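Local coordinates for protein adenosine deaminase (Burkholderia ambifaria, PDB 4GXW) that is a zinc-binding amidohydrolase of the adenosine and AMP deaminase family that probably removes the amino group from a purine substrate by hydrolysis, at residues P266-S269 against Y270-R273; W280-H284 against P285-M289; K307-P310 against S311-W314. All coordinates share one frame; numbering follows the deposited sequence. Where two conformers were deposited one is given.

Contact 1. Residues P266-S269 against Y270-R273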
loop_
_atom_site.group_PDB
_atom_site.type_symbol
_atom_site.label_atom_id
_atom_site.label_comp_id
_atom_site.label_asym_id
_atom_site.label_seq_id
_atom_site.Cartn_x
_atom_site.Cartn_y
_atom_site.Cartn_z
ATOM N N PRO A 266 3.112 8.369 -2.456
ATOM C CA PRO A 266 3.999 9.494 -2.775
ATOM C C PRO A 266 5.413 9.053 -3.141
ATOM O O PRO A 266 6.042 9.669 -4.004
ATOM C CB PRO A 266 3.959 10.366 -1.506
ATOM C CG PRO A 266 3.195 9.584 -0.473
ATOM C CD PRO A 266 2.373 8.569 -1.200
ATOM N N THR A 267 5.898 7.975 -2.535
ATOM C CA THR A 267 7.232 7.468 -2.842
ATOM C C THR A 267 7.291 6.523 -4.049
ATOM O O THR A 267 8.271 5.789 -4.186
ATOM C CB THR A 267 7.836 6.753 -1.622
ATOM O OG1 THR A 267 6.944 5.719 -1.183
ATOM C CG2 THR A 267 8.048 7.748 -0.488
ATOM N N ASN A 268 6.275 6.535 -4.915
ATOM C CA ASN A 268 6.279 5.676 -6.100
ATOM C C ASN A 268 7.616 5.743 -6.840
ATOM O O ASN A 268 8.065 6.823 -7.221
ATOM C CB ASN A 268 5.143 6.077 -7.033
ATOM C CG ASN A 268 5.106 5.244 -8.304
ATOM O OD1 ASN A 268 5.470 5.720 -9.380
ATOM N ND2 ASN A 268 4.660 3.993 -8.183
ATOM N N SER A 269 8.263 4.592 -7.021
ATOM C CA SER A 269 9.617 4.577 -7.564
ATOM C C SER A 269 9.678 5.067 -9.003
ATOM O O SER A 269 10.632 5.753 -9.386
ATOM C CB SER A 269 10.228 3.178 -7.483
ATOM O OG SER A 269 10.293 2.716 -6.148
ATOM N N TYR A 270 8.687 4.681 -9.805
ATOM C CA TYR A 270 8.683 5.054 -11.213
ATOM C C TYR A 270 8.780 6.567 -11.390
ATOM O O TYR A 270 9.611 7.049 -12.167
ATOM C CB TYR A 270 7.450 4.486 -11.937
ATOM C CG TYR A 270 7.334 4.949 -13.380
ATOM C CD1 TYR A 270 8.064 4.342 -14.401
ATOM C CD2 TYR A 270 6.493 6.003 -13.718
ATOM C CE1 TYR A 270 7.950 4.787 -15.718
ATOM C CE2 TYR A 270 6.378 6.448 -15.018
ATOM C CZ TYR A 270 7.104 5.838 -16.010
ATOM O OH TYR A 270 6.970 6.277 -17.301
ATOM N N TYR A 271 7.939 7.323 -10.689
ATOM C CA TYR A 271 7.980 8.773 -10.860
ATOM C C TYR A 271 9.237 9.411 -10.276
ATOM O O TYR A 271 9.740 10.377 -10.838
ATOM C CB TYR A 271 6.685 9.465 -10.388
ATOM C CG TYR A 271 5.543 9.243 -11.362
ATOM C CD1 TYR A 271 5.626 9.715 -12.669
ATOM C CD2 TYR A 271 4.398 8.548 -10.988
ATOM C CE1 TYR A 271 4.605 9.495 -13.586
ATOM C CE2 TYR A 271 3.365 8.326 -11.895
ATOM C CZ TYR A 271 3.474 8.801 -13.192
ATOM O OH TYR A 271 2.456 8.579 -14.089
ATOM N N LEU A 272 9.752 8.867 -9.174
ATOM C CA LEU A 272 11.021 9.355 -8.621
ATOM C C LEU A 272 12.173 9.146 -9.602
ATOM O O LEU A 272 13.093 9.960 -9.688
ATOM C CB LEU A 272 11.342 8.657 -7.292
ATOM C CG LEU A 272 10.602 9.171 -6.055
ATOM C CD1 LEU A 272 10.761 8.214 -4.884
ATOM C CD2 LEU A 272 11.141 10.537 -5.691
ATOM N N ARG A 273 12.113 8.049 -10.347
ATOM C CA ARG A 273 13.191 7.677 -11.247
ATOM C C ARG A 273 13.117 8.436 -12.571
ATOM O O ARG A 273 14.148 8.793 -13.147
ATOM C CB ARG A 273 13.134 6.165 -11.477
ATOM C CG ARG A 273 14.281 5.575 -12.254
ATOM C CD ARG A 273 14.216 4.045 -12.230
ATOM N NE ARG A 273 12.966 3.507 -12.769
ATOM C CZ ARG A 273 12.036 2.888 -12.050
ATOM N NH1 ARG A 273 12.192 2.736 -10.738
ATOM N NH2 ARG A 273 10.941 2.422 -12.639
#
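Asn268 caps helix 269-274 of this TIM-barrel amidohydrolase: its OD1 accepts from Tyr271 N at 3.2 Å, an N-cap bond closing the first turn directly after the loop that leaves strand 261-264. The amide reaches the helix end because CG stands anti to the backbone N (chi1 179°), and the Tyr271 N-H comes in tilted 29° from the carbonyl plane. The same oxygen lies near the ring plane at the edge of Tyr270, 3.5 Å from its CB. Backbone bonds take over from there: Leu272 N donates to Asn268 O at 3.3 Å, and Arg273 N donates to Ser269 O at 2.9 Å. Leu272 folds back along the loop, with CD1 3.5 Å from Thr267 O. Within the helix Tyr270 CD2 stands 3.8 Å above the plane of the Tyr271 ring, over its centre. Arg273 bends at chi3 (58°), so that Ser269 O lies over one guanidinium face, 3.7 Å from NH1, while NH1 bonds to Pro73 O. Further out, Thr267 OG1 is hydrogen-bonded to His306 and Ser269 OG to Arg69, which ties the turn to the end of helix 303-306 and to the loop after helix 62-67. The Asn268 side chain lies about 7 Å from the zinc ion, so this cap borders the metal site, and its ND2 makes a weak hydrogen bond to Glu219 OE2.

Contact 2. Residues W280-H284 against P285-M289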
loop_
_atom_site.group_PDB
_atom_site.type_symbol
_atom_site.label_atom_id
_atom_site.label_comp_id
_atom_site.label_asym_id
_atom_site.label_seq_id
_atom_site.Cartn_x
_atom_site.Cartn_y
_atom_site.Cartn_z
ATOM N N TRP A 280 9.772 16.703 -9.896
ATOM C CA TRP A 280 9.068 15.532 -9.370
ATOM C C TRP A 280 7.786 15.880 -8.605
ATOM O O TRP A 280 6.704 15.378 -8.933
ATOM C CB TRP A 280 10.010 14.682 -8.508
ATOM C CG TRP A 280 9.308 13.637 -7.704
ATOM C CD1 TRP A 280 8.840 12.433 -8.149
ATOM C CD2 TRP A 280 8.999 13.695 -6.307
ATOM N NE1 TRP A 280 8.250 11.745 -7.113
ATOM C CE2 TRP A 280 8.335 12.501 -5.972
ATOM C CE3 TRP A 280 9.221 14.648 -5.309
ATOM C CZ2 TRP A 280 7.896 12.227 -4.676
ATOM C CZ3 TRP A 280 8.776 14.380 -4.025
ATOM C CH2 TRP A 280 8.117 13.181 -3.719
ATOM N N ALA A 281 7.893 16.742 -7.603
ATOM C CA ALA A 281 6.721 17.108 -6.812
ATOM C C ALA A 281 5.686 17.840 -7.661
ATOM O O ALA A 281 4.478 17.652 -7.491
ATOM C CB ALA A 281 7.122 17.957 -5.624
ATOM N N GLU A 282 6.164 18.677 -8.573
ATOM C CA GLU A 282 5.291 19.479 -9.425
ATOM C C GLU A 282 4.504 18.679 -10.460
ATOM O O GLU A 282 3.339 18.987 -10.736
ATOM C CB GLU A 282 6.119 20.540 -10.142
ATOM C CG GLU A 282 6.575 21.658 -9.236
ATOM C CD GLU A 282 5.415 22.493 -8.756
ATOM O OE1 GLU A 282 4.562 22.855 -9.600
ATOM O OE2 GLU A 282 5.346 22.776 -7.540
ATOM N N ARG A 283 5.139 17.656 -11.029
ATOM C CA ARG A 283 4.580 16.964 -12.189
ATOM C C ARG A 283 4.019 15.579 -11.903
ATOM O O ARG A 283 3.490 14.921 -12.801
ATOM C CB ARG A 283 5.612 16.874 -13.308
ATOM C CG ARG A 283 5.918 18.213 -13.954
ATOM C CD ARG A 283 4.642 18.923 -14.407
ATOM N NE ARG A 283 3.840 18.089 -15.299
ATOM C CZ ARG A 283 3.990 18.048 -16.620
ATOM N NH1 ARG A 283 4.915 18.797 -17.207
ATOM N NH2 ARG A 283 3.220 17.255 -17.357
ATOM N N HIS A 284 4.131 15.131 -10.658
ATOM C CA HIS A 284 3.529 13.869 -10.259
ATOM C C HIS A 284 2.016 13.931 -10.472
ATOM O O HIS A 284 1.355 14.809 -9.932
ATOM C CB HIS A 284 3.819 13.616 -8.789
ATOM C CG HIS A 284 3.722 12.182 -8.387
ATOM N ND1 HIS A 284 2.609 11.407 -8.637
ATOM C CD2 HIS A 284 4.598 11.385 -7.732
ATOM C CE1 HIS A 284 2.807 10.193 -8.157
ATOM N NE2 HIS A 284 4.007 10.153 -7.605
ATOM N N PRO A 285 1.459 12.994 -11.254
ATOM C CA PRO A 285 0.013 13.041 -11.511
ATOM C C PRO A 285 -0.844 12.980 -10.253
ATOM O O PRO A 285 -1.963 13.501 -10.257
ATOM C CB PRO A 285 -0.236 11.801 -12.372
ATOM C CG PRO A 285 1.060 11.552 -13.051
ATOM C CD PRO A 285 2.134 11.964 -12.066
ATOM N N MET A 286 -0.346 12.347 -9.192
ATOM C CA MET A 286 -1.064 12.294 -7.921
ATOM C C MET A 286 -1.492 13.687 -7.460
ATOM O O MET A 286 -2.583 13.860 -6.912
ATOM C CB MET A 286 -0.202 11.619 -6.844
ATOM C CG MET A 286 -0.825 11.558 -5.454
ATOM S SD MET A 286 0.326 10.950 -4.196
ATOM C CE MET A 286 1.498 12.297 -4.135
ATOM N N ARG A 287 -0.642 14.679 -7.705
ATOM C CA ARG A 287 -0.907 16.044 -7.258
ATOM C C ARG A 287 -2.217 16.599 -7.838
ATOM O O ARG A 287 -2.891 17.411 -7.192
ATOM C CB ARG A 287 0.273 16.952 -7.635
ATOM C CG ARG A 287 0.244 18.345 -7.036
ATOM C CD ARG A 287 1.317 19.233 -7.667
ATOM N NE ARG A 287 1.438 20.500 -6.956
ATOM C CZ ARG A 287 2.342 20.724 -6.010
ATOM N NH1 ARG A 287 2.391 21.899 -5.395
ATOM N NH2 ARG A 287 3.206 19.767 -5.689
ATOM N N LYS A 288 -2.568 16.144 -9.037
ATOM C CA LYS A 288 -3.727 16.660 -9.765
ATOM C C LYS A 288 -5.001 15.860 -9.512
ATOM O O LYS A 288 -6.081 16.289 -9.902
ATOM C CB LYS A 288 -3.468 16.634 -11.276
ATOM C CG LYS A 288 -2.207 17.323 -11.763
ATOM C CD LYS A 288 -1.952 16.945 -13.223
ATOM C CE LYS A 288 -0.820 17.746 -13.852
ATOM N NZ LYS A 288 0.524 17.205 -13.493
ATOM N N MET A 289 -4.885 14.686 -8.905
ATOM C CA MET A 289 -6.045 13.794 -8.833
ATOM C C MET A 289 -7.260 14.345 -8.044
ATOM O O MET A 289 -8.393 14.278 -8.533
ATOM C CB MET A 289 -5.639 12.375 -8.396
ATOM C CG MET A 289 -4.822 11.635 -9.465
ATOM S SD MET A 289 -4.027 10.130 -8.886
ATOM C CE MET A 289 -5.364 8.941 -8.972
HETATM O O HOH W 1 1.212 17.308 -11.177
HETATM O O HOH W 2 2.126 15.917 -15.390
#
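His284 O accepts from Arg287 N at 3.0 Å where the chain leaves helix 280-283 and turns, through helical backbone angles at 285-289, toward strand 295-298 of the TIM barrel. The donor stands above the carbonyl plane of His284, 45° out of it. The imidazole adds a second grip on this turn: ND1 accepts from Met286 N at 3.2 Å, with the donor tilted 17° from the ring plane. Met286 CB packs 3.3 Å from His284 ND1, to one side of the ring plane. The rings of Tyr271, Tyr243 and Phe321 also meet that of His284. Arg287 runs extended from CG to NE back along the helix end, bringing NH2 to 3.1 Å from Ala281 O; the same NH2 also bonds His320 O. Glu282 OE2 sits over one guanidinium face in a long salt bridge, 3.8 Å from Arg287 NH1, through charge alone. Lys288 NZ lies 3.9 Å from Arg283 NE, and this like-charged pair is bridged by a water that accepts from Lys288 NZ and Arg283 NH2. That water also donates to Arg283 O, at 3.1 Å.

Contact 3. Residues K307-P310 against S311-W314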
loop_
_atom_site.group_PDB
_atom_site.type_symbol
_atom_site.label_atom_id
_atom_site.label_comp_id
_atom_site.label_asym_id
_atom_site.label_seq_id
_atom_site.Cartn_x
_atom_site.Cartn_y
_atom_site.Cartn_z
ATOM N N LYS A 307 11.850 3.330 2.633
ATOM C CA LYS A 307 12.226 4.149 3.790
ATOM C C LYS A 307 11.164 5.197 4.103
ATOM O O LYS A 307 11.474 6.380 4.291
ATOM C CB LYS A 307 13.583 4.831 3.580
ATOM C CG LYS A 307 14.743 3.873 3.350
ATOM C CD LYS A 307 16.045 4.644 3.132
ATOM C CE LYS A 307 17.207 3.713 2.818
ATOM N NZ LYS A 307 18.453 4.445 2.449
ATOM N N VAL A 308 9.912 4.763 4.167
ATOM C CA VAL A 308 8.805 5.652 4.491
ATOM C C VAL A 308 7.813 4.945 5.414
ATOM O O VAL A 308 7.342 3.851 5.108
ATOM C CB VAL A 308 8.125 6.198 3.192
ATOM C CG1 VAL A 308 7.519 5.067 2.345
ATOM C CG2 VAL A 308 7.084 7.270 3.510
ATOM N N ASN A 309 7.525 5.551 6.561
ATOM C CA ASN A 309 6.511 5.009 7.468
ATOM C C ASN A 309 5.170 5.742 7.235
ATOM O O ASN A 309 5.139 6.737 6.494
ATOM C CB ASN A 309 7.010 5.047 8.925
ATOM C CG ASN A 309 7.172 6.454 9.460
ATOM O OD1 ASN A 309 6.287 7.296 9.298
ATOM N ND2 ASN A 309 8.306 6.716 10.120
ATOM N N PRO A 310 4.058 5.263 7.840
ATOM C CA PRO A 310 2.763 5.892 7.558
ATOM C C PRO A 310 2.732 7.386 7.909
ATOM O O PRO A 310 2.161 8.162 7.140
ATOM C CB PRO A 310 1.791 5.092 8.431
ATOM C CG PRO A 310 2.409 3.708 8.468
ATOM C CD PRO A 310 3.897 3.977 8.550
ATOM N N SER A 311 3.335 7.790 9.026
ATOM C CA SER A 311 3.368 9.209 9.388
ATOM C C SER A 311 4.091 10.054 8.340
ATOM O O SER A 311 3.692 11.192 8.062
ATOM C CB SER A 311 4.005 9.405 10.770
ATOM O OG SER A 311 3.260 8.721 11.762
ATOM N N GLU A 312 5.147 9.492 7.760
ATOM C CA GLU A 312 5.921 10.169 6.730
ATOM C C GLU A 312 5.181 10.249 5.394
ATOM O O GLU A 312 5.305 11.241 4.670
ATOM C CB GLU A 312 7.272 9.470 6.549
ATOM C CG GLU A 312 8.253 9.689 7.697
ATOM C CD GLU A 312 9.504 8.840 7.576
ATOM O OE1 GLU A 312 9.391 7.667 7.152
ATOM O OE2 GLU A 312 10.608 9.344 7.888
ATOM N N ALA A 313 4.426 9.205 5.058
ATOM C CA ALA A 313 3.650 9.240 3.828
ATOM C C ALA A 313 2.615 10.361 3.860
ATOM O O ALA A 313 2.458 11.100 2.888
ATOM C CB ALA A 313 2.997 7.880 3.560
ATOM N N TRP A 314 1.943 10.505 4.998
ATOM C CA TRP A 314 1.010 11.600 5.207
ATOM C C TRP A 314 1.718 12.967 5.177
ATOM O O TRP A 314 1.243 13.912 4.542
ATOM C CB TRP A 314 0.205 11.366 6.506
ATOM C CG TRP A 314 -0.838 10.333 6.273
ATOM C CD1 TRP A 314 -0.668 8.981 6.275
ATOM C CD2 TRP A 314 -2.207 10.567 5.908
ATOM N NE1 TRP A 314 -1.855 8.354 5.959
ATOM C CE2 TRP A 314 -2.810 9.306 5.726
ATOM C CE3 TRP A 314 -2.980 11.718 5.733
ATOM C CZ2 TRP A 314 -4.155 9.168 5.370
ATOM C CZ3 TRP A 314 -4.309 11.579 5.381
ATOM C CH2 TRP A 314 -4.882 10.314 5.204
HETATM O O HOH W 3 12.454 8.247 6.082
#
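A capping box opens helix 310-319 of the TIM-barrel domain, with Asn309 at the N-cap and Glu312 three residues on, each side chain accepting from the other's backbone. Asn309 OD1 takes the N-H of Glu312 at 2.9 Å, the donor tilted 30° from the amide's carbonyl plane. In return Glu312 OE1 takes the N-H of Asn309 at 2.9 Å, using its anti lone pair, the one away from OE2. For Asn309 to reach the helix end, CG is set between the backbone N and the carbonyl carbon (chi1 67°), a cramped position. Glu312 extends beyond CG, which carries its carboxylate back to the backbone of the N-cap residue. The two side chains cross at about a right angle, yet their amide and carboxylate planes lie 18° apart, with Asn309 CG 3.4 Å from Glu312 OE1. The N-H of Glu312, in the first turn, and that of the N-cap residue are matched by side-chain oxygens, while Ala313 N closes onto Asn309 O at 2.9 Å. The other carboxylate oxygen, OE2, accepts from a water that also donates to Lys307 O, tying the loop before the cap to the helix. Val308 and Glu312 pass each other in opposite directions, and Val308 CG2 rests 4.1 Å from Ala313 CB. Ser311 OG bonds outward to His108, while Trp314 packs on Lys31 of strand 31-33 and on helix 325-338. Pro310 O accepts from Trp314 N and also lies in the plane of the indole at its edge, 3.1 Å from Trp314 CD1.

The contacts follow one another along the chain, from the end of strand 261-264 to helix 310-319. Contacts 1 and 2 have centres 11 Å apart and touch: helix 269-274 packs on helix 280-283, with Leu272 CD2 3.4 Å from Trp280 CE2. The centre of contact 3 lies about 14 Å from that of contact 1, which it meets where Thr267 OG1 approaches Val308 CG1, and about 18 Å from that of contact 2, without touching it. Strand 295-298, parallel to strand 261-264, separates contacts 2 and 3 in sequence. Contact 1 lies nearest the metal: the side chain of zinc ligand Asp301 is about 5 Å from that of Asn268, 7 Å from Val308's and 10 Å from His284's.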